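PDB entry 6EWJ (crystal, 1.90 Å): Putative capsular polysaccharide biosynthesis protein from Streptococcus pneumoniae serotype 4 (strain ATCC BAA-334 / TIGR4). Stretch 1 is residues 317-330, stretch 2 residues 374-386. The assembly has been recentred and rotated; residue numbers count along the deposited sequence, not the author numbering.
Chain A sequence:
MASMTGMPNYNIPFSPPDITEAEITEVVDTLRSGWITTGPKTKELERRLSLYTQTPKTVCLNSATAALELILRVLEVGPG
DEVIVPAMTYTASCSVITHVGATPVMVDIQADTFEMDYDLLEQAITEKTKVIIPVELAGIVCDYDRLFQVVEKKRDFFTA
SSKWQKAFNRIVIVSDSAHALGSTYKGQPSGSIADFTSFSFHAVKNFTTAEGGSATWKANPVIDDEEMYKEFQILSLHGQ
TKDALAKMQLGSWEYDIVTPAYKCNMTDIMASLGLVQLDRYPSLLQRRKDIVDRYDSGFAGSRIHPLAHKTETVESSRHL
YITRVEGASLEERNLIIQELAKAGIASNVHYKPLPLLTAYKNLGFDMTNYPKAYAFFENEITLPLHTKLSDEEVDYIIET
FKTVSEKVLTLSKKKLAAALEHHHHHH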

# COMPACT_ATOMS: atom_id res chain seq x y z
N SER A 317 -19.49 9.17 16.19
CA SER A 317 -18.69 10.23 15.53
C SER A 317 -19.42 10.94 14.41
O SER A 317 -18.94 11.93 13.91
N ARG A 318 -20.58 10.39 13.99
CA ARG A 318 -21.49 11.02 13.04
C ARG A 318 -20.85 11.17 11.68
O ARG A 318 -20.67 12.29 11.15
N HIS A 319 -20.42 10.02 11.17
CA HIS A 319 -19.75 9.95 9.83
C HIS A 319 -20.70 9.90 8.62
O HIS A 319 -20.52 10.64 7.66
N LEU A 320 -21.75 9.10 8.72
CA LEU A 320 -22.82 9.07 7.69
C LEU A 320 -24.20 9.32 8.27
O LEU A 320 -24.55 8.79 9.36
N TYR A 321 -25.01 10.09 7.54
CA TYR A 321 -26.39 10.23 7.87
C TYR A 321 -27.23 9.23 7.07
O TYR A 321 -27.85 9.55 6.04
N ILE A 322 -27.25 8.03 7.60
CA ILE A 322 -28.02 6.92 7.06
C ILE A 322 -29.51 7.07 7.42
O ILE A 322 -29.85 7.30 8.61
N THR A 323 -30.36 6.97 6.40
CA THR A 323 -31.81 7.04 6.58
C THR A 323 -32.43 5.88 5.88
O THR A 323 -31.86 5.34 4.92
N ARG A 324 -33.59 5.48 6.39
CA ARG A 324 -34.47 4.59 5.68
C ARG A 324 -35.86 5.24 5.53
O ARG A 324 -36.35 5.86 6.47
N VAL A 325 -36.45 5.15 4.33
CA VAL A 325 -37.72 5.80 4.01
C VAL A 325 -38.83 4.74 4.15
O VAL A 325 -38.88 3.76 3.39
N GLU A 326 -39.67 4.89 5.17
CA GLU A 326 -40.70 3.89 5.42
C GLU A 326 -41.56 3.69 4.19
O GLU A 326 -42.00 4.66 3.57
N GLY A 327 -41.84 2.43 3.89
CA GLY A 327 -42.82 2.09 2.85
C GLY A 327 -42.32 2.15 1.42
O GLY A 327 -43.10 1.89 0.49
N ALA A 328 -41.05 2.46 1.20
CA ALA A 328 -40.48 2.62 -0.14
C ALA A 328 -39.91 1.30 -0.66
O ALA A 328 -39.13 0.63 0.02
N SER A 329 -40.27 0.96 -1.89
CA SER A 329 -39.64 -0.17 -2.59
C SER A 329 -38.26 0.20 -3.10
O SER A 329 -37.89 1.36 -3.16
N LEU A 330 -37.53 -0.83 -3.53
CA LEU A 330 -36.28 -0.66 -4.26
C LEU A 330 -36.37 0.39 -5.37
O LEU A 330 -35.55 1.31 -5.43
N TYR A 374 -31.00 -7.31 3.08
CA TYR A 374 -31.69 -6.77 1.91
C TYR A 374 -32.68 -5.65 2.28
O TYR A 374 -32.77 -4.65 1.59
N ALA A 375 -33.48 -5.89 3.30
CA ALA A 375 -34.58 -4.98 3.62
C ALA A 375 -34.00 -3.65 4.12
O ALA A 375 -34.54 -2.60 3.80
N PHE A 376 -32.88 -3.69 4.82
CA PHE A 376 -32.18 -2.46 5.24
C PHE A 376 -31.72 -1.63 4.06
O PHE A 376 -31.94 -0.44 4.02
N PHE A 377 -31.08 -2.32 3.12
CA PHE A 377 -30.59 -1.74 1.85
C PHE A 377 -31.68 -1.17 0.98
O PHE A 377 -31.56 -0.07 0.45
N GLU A 378 -32.74 -1.93 0.83
CA GLU A 378 -33.82 -1.58 -0.07
C GLU A 378 -34.37 -0.12 0.00
O GLU A 378 -34.67 0.48 -1.04
N ASN A 379 -34.55 0.40 1.22
CA ASN A 379 -35.14 1.74 1.41
C ASN A 379 -34.14 2.75 2.03
O ASN A 379 -34.54 3.78 2.53
N GLU A 380 -32.86 2.44 1.93
CA GLU A 380 -31.83 3.21 2.57
C GLU A 380 -31.35 4.31 1.64
O GLU A 380 -31.08 4.05 0.44
N ILE A 381 -31.25 5.52 2.19
CA ILE A 381 -30.60 6.64 1.53
C ILE A 381 -29.69 7.38 2.50
O ILE A 381 -30.10 7.77 3.61
N THR A 382 -28.46 7.61 2.07
CA THR A 382 -27.55 8.36 2.85
C THR A 382 -27.51 9.79 2.35
O THR A 382 -27.23 10.04 1.17
N LEU A 383 -27.79 10.73 3.25
CA LEU A 383 -27.69 12.16 2.95
C LEU A 383 -26.33 12.68 3.31
O LEU A 383 -25.69 12.07 4.17
N PRO A 384 -25.90 13.80 2.69
CA PRO A 384 -24.61 14.35 2.93
C PRO A 384 -24.41 14.72 4.42
O PRO A 384 -25.35 15.22 5.07
N LEU A 385 -23.25 14.37 4.96
CA LEU A 385 -22.87 14.73 6.34
C LEU A 385 -21.37 14.97 6.37
O LEU A 385 -20.57 14.03 6.40
N HIS A 386 -21.01 16.25 6.31
CA HIS A 386 -19.64 16.67 6.32
C HIS A 386 -19.62 18.13 6.75
O HIS A 386 -20.66 18.81 6.79

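Strand 321-325 pairs antiparallel with strand 380-383, and the helix before the second strand adds further contacts. The hydrogen-bonded pair Thr323-Ile381 satisfies N and O of both residues: Thr323 N donates to Ile381 O (2.9 Å), and Ile381 N to Thr323 O (2.8 Å). Thr323 (p) also sends OG1 to Ile381 O at 2.9 Å, so one carbonyl serves two donors. Leu383 N reaches Tyr321 O at 3.0 Å, while water 2 accepts from Tyr321 N (3.0 Å) and donates to Leu383 O (2.6 Å). Water 1 lies 2.9 Å from His319 O and 3.0 Å from Leu385 O, linking the carbonyls.

Asn379 (p), pointing toward stretch 1, suits its place because its amide offers acceptor and donor at once: OD1 accepts from Arg324 NE at 3.0 Å and ND2 donates to Val325 O at 3.2 Å. Asn379 O accepts from Val325 N at 3.0 Å. Arg324 (m, t, p) combines that N-H donor with an aliphatic chain, CD packing 3.7 Å from Phe376 CD2.

Thr382 (m) OG1 donates to Glu380 OE2 (2.7 Å); on the same face, Ile322 (m, t) CG2 meets Phe376 CZ at 3.9 Å. Tyr321 (t) packs CD2 on Leu383 CD1 at 4.0 Å. Leu385 (t, p) points toward stretch 1, its CD2 4.1 Å from Tyr321 CB. Glu378 (t, t) OE2 accepts from Leu330 N at 3.3 Å, while Leu330 (t, p) CD1 rests 3.8 Å from Phe377 CE2.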

# COMPACT_ATOMS: atom_id res chain seq x y z
CB SER A 317 -17.35 9.67 15.01
OG SER A 317 -17.59 8.54 14.16
CB ARG A 318 -22.03 12.34 13.58
CG ARG A 318 -22.87 12.14 14.84
CD ARG A 318 -23.27 13.45 15.47
NE ARG A 318 -24.09 13.27 16.67
CZ ARG A 318 -23.65 13.04 17.91
NH1 ARG A 318 -22.33 12.91 18.15
NH2 ARG A 318 -24.53 12.92 18.90
CB HIS A 319 -18.82 8.73 9.78
CG HIS A 319 -18.23 8.53 8.43
ND1 HIS A 319 -17.57 9.54 7.77
CD2 HIS A 319 -18.34 7.52 7.56
CE1 HIS A 319 -17.26 9.13 6.56
NE2 HIS A 319 -17.70 7.89 6.42
CB LEU A 320 -22.86 7.71 7.04
CG LEU A 320 -21.57 7.30 6.27
CD1 LEU A 320 -21.71 5.85 5.88
CD2 LEU A 320 -21.30 8.18 5.07
CB TYR A 321 -26.88 11.66 7.69
CG TYR A 321 -28.13 11.93 8.49
CD1 TYR A 321 -28.05 12.09 9.87
CD2 TYR A 321 -29.38 11.98 7.88
CE1 TYR A 321 -29.20 12.32 10.61
CE2 TYR A 321 -30.55 12.25 8.62
CZ TYR A 321 -30.45 12.38 9.97
OH TYR A 321 -31.56 12.63 10.68
CB ILE A 322 -27.43 5.57 7.54
CG1 ILE A 322 -26.00 5.46 6.92
CG2 ILE A 322 -28.39 4.42 7.20
CD1 ILE A 322 -25.29 4.12 6.99
CB THR A 323 -32.49 8.35 6.11
OG1 THR A 323 -32.71 8.34 4.68
CG2 THR A 323 -31.69 9.61 6.53
CB ARG A 324 -34.56 3.24 6.40
CG ARG A 324 -33.23 2.51 6.47
CD ARG A 324 -33.33 1.25 7.29
NE ARG A 324 -34.25 0.30 6.68
CZ ARG A 324 -34.69 -0.82 7.26
NH1 ARG A 324 -34.34 -1.11 8.51
NH2 ARG A 324 -35.52 -1.62 6.60
CB VAL A 325 -37.76 6.44 2.60
CG1 VAL A 325 -38.98 7.33 2.45
CG2 VAL A 325 -36.50 7.27 2.37
CB GLU A 326 -41.60 4.25 6.58
CG GLU A 326 -42.72 3.21 6.78
CD GLU A 326 -43.30 3.20 8.17
OE1 GLU A 326 -42.60 3.63 9.11
OE2 GLU A 326 -44.45 2.73 8.31
CB ALA A 328 -39.39 3.71 -0.14
CB SER A 329 -40.50 -0.63 -3.77
OG SER A 329 -40.47 0.32 -4.83
CB LEU A 330 -35.82 -1.99 -4.89
CG LEU A 330 -34.45 -1.95 -5.58
CD1 LEU A 330 -33.37 -1.53 -4.60
CD2 LEU A 330 -34.12 -3.30 -6.17
CB TYR A 374 -32.43 -7.88 1.14
CG TYR A 374 -32.97 -7.34 -0.15
CD1 TYR A 374 -32.12 -7.21 -1.26
CD2 TYR A 374 -34.31 -6.92 -0.27
CE1 TYR A 374 -32.57 -6.66 -2.43
CE2 TYR A 374 -34.77 -6.38 -1.46
CZ TYR A 374 -33.89 -6.27 -2.53
OH TYR A 374 -34.30 -5.75 -3.73
CB ALA A 375 -35.56 -5.61 4.64
CB PHE A 376 -30.98 -2.82 6.10
CG PHE A 376 -30.21 -1.65 6.62
CD1 PHE A 376 -29.17 -1.10 5.87
CD2 PHE A 376 -30.51 -1.11 7.87
CE1 PHE A 376 -28.42 -0.02 6.36
CE2 PHE A 376 -29.77 -0.03 8.37
CZ PHE A 376 -28.73 0.51 7.61
CB PHE A 377 -29.83 -2.80 1.07
CG PHE A 377 -29.78 -2.55 -0.42
CD1 PHE A 377 -28.98 -1.52 -0.96
CD2 PHE A 377 -30.50 -3.37 -1.31
CE1 PHE A 377 -28.97 -1.26 -2.32
CE2 PHE A 377 -30.47 -3.10 -2.66
CZ PHE A 377 -29.68 -2.06 -3.17
CB GLU A 378 -35.00 -2.56 0.14
CG GLU A 378 -35.99 -2.57 -1.00
CD GLU A 378 -37.23 -3.41 -0.74
OE1 GLU A 378 -37.35 -4.07 0.31
OE2 GLU A 378 -38.09 -3.41 -1.62
CB ASN A 379 -36.41 1.65 2.24
CG ASN A 379 -36.19 1.10 3.64
OD1 ASN A 379 -35.24 0.35 3.89
ND2 ASN A 379 -37.09 1.42 4.53
CB GLU A 380 -30.67 2.31 3.00
CG GLU A 380 -29.68 2.97 3.95
CD GLU A 380 -28.69 3.92 3.28
OE1 GLU A 380 -28.28 3.68 2.12
OE2 GLU A 380 -28.27 4.92 3.92
CB ILE A 381 -31.63 7.61 0.92
CG1 ILE A 381 -32.42 6.91 -0.23
CG2 ILE A 381 -30.97 8.83 0.33
CD1 ILE A 381 -33.65 7.66 -0.70
CB THR A 382 -26.14 7.76 2.82
OG1 THR A 382 -26.23 6.36 2.95
CG2 THR A 382 -25.28 8.29 3.92
CB LEU A 383 -28.72 12.95 3.77
CG LEU A 383 -30.18 12.51 3.64
CD1 LEU A 383 -31.05 13.38 4.53
CD2 LEU A 383 -30.65 12.54 2.21
CB PRO A 384 -24.62 15.62 2.08
CG PRO A 384 -25.48 15.29 0.94
CD PRO A 384 -26.60 14.54 1.62
CB LEU A 385 -23.25 13.64 7.34
CG LEU A 385 -22.98 13.92 8.83
CD1 LEU A 385 -23.64 15.19 9.30
CD2 LEU A 385 -23.43 12.74 9.69
CB HIS A 386 -19.04 16.53 4.92
CG HIS A 386 -19.82 17.22 3.84
ND1 HIS A 386 -19.69 18.56 3.56
CD2 HIS A 386 -20.74 16.74 2.96
CE1 HIS A 386 -20.48 18.88 2.55
NE2 HIS A 386 -21.14 17.79 2.18
O HOH W 1 -19.54 11.49 5.09
O HOH W 2 -23.51 10.88 5.07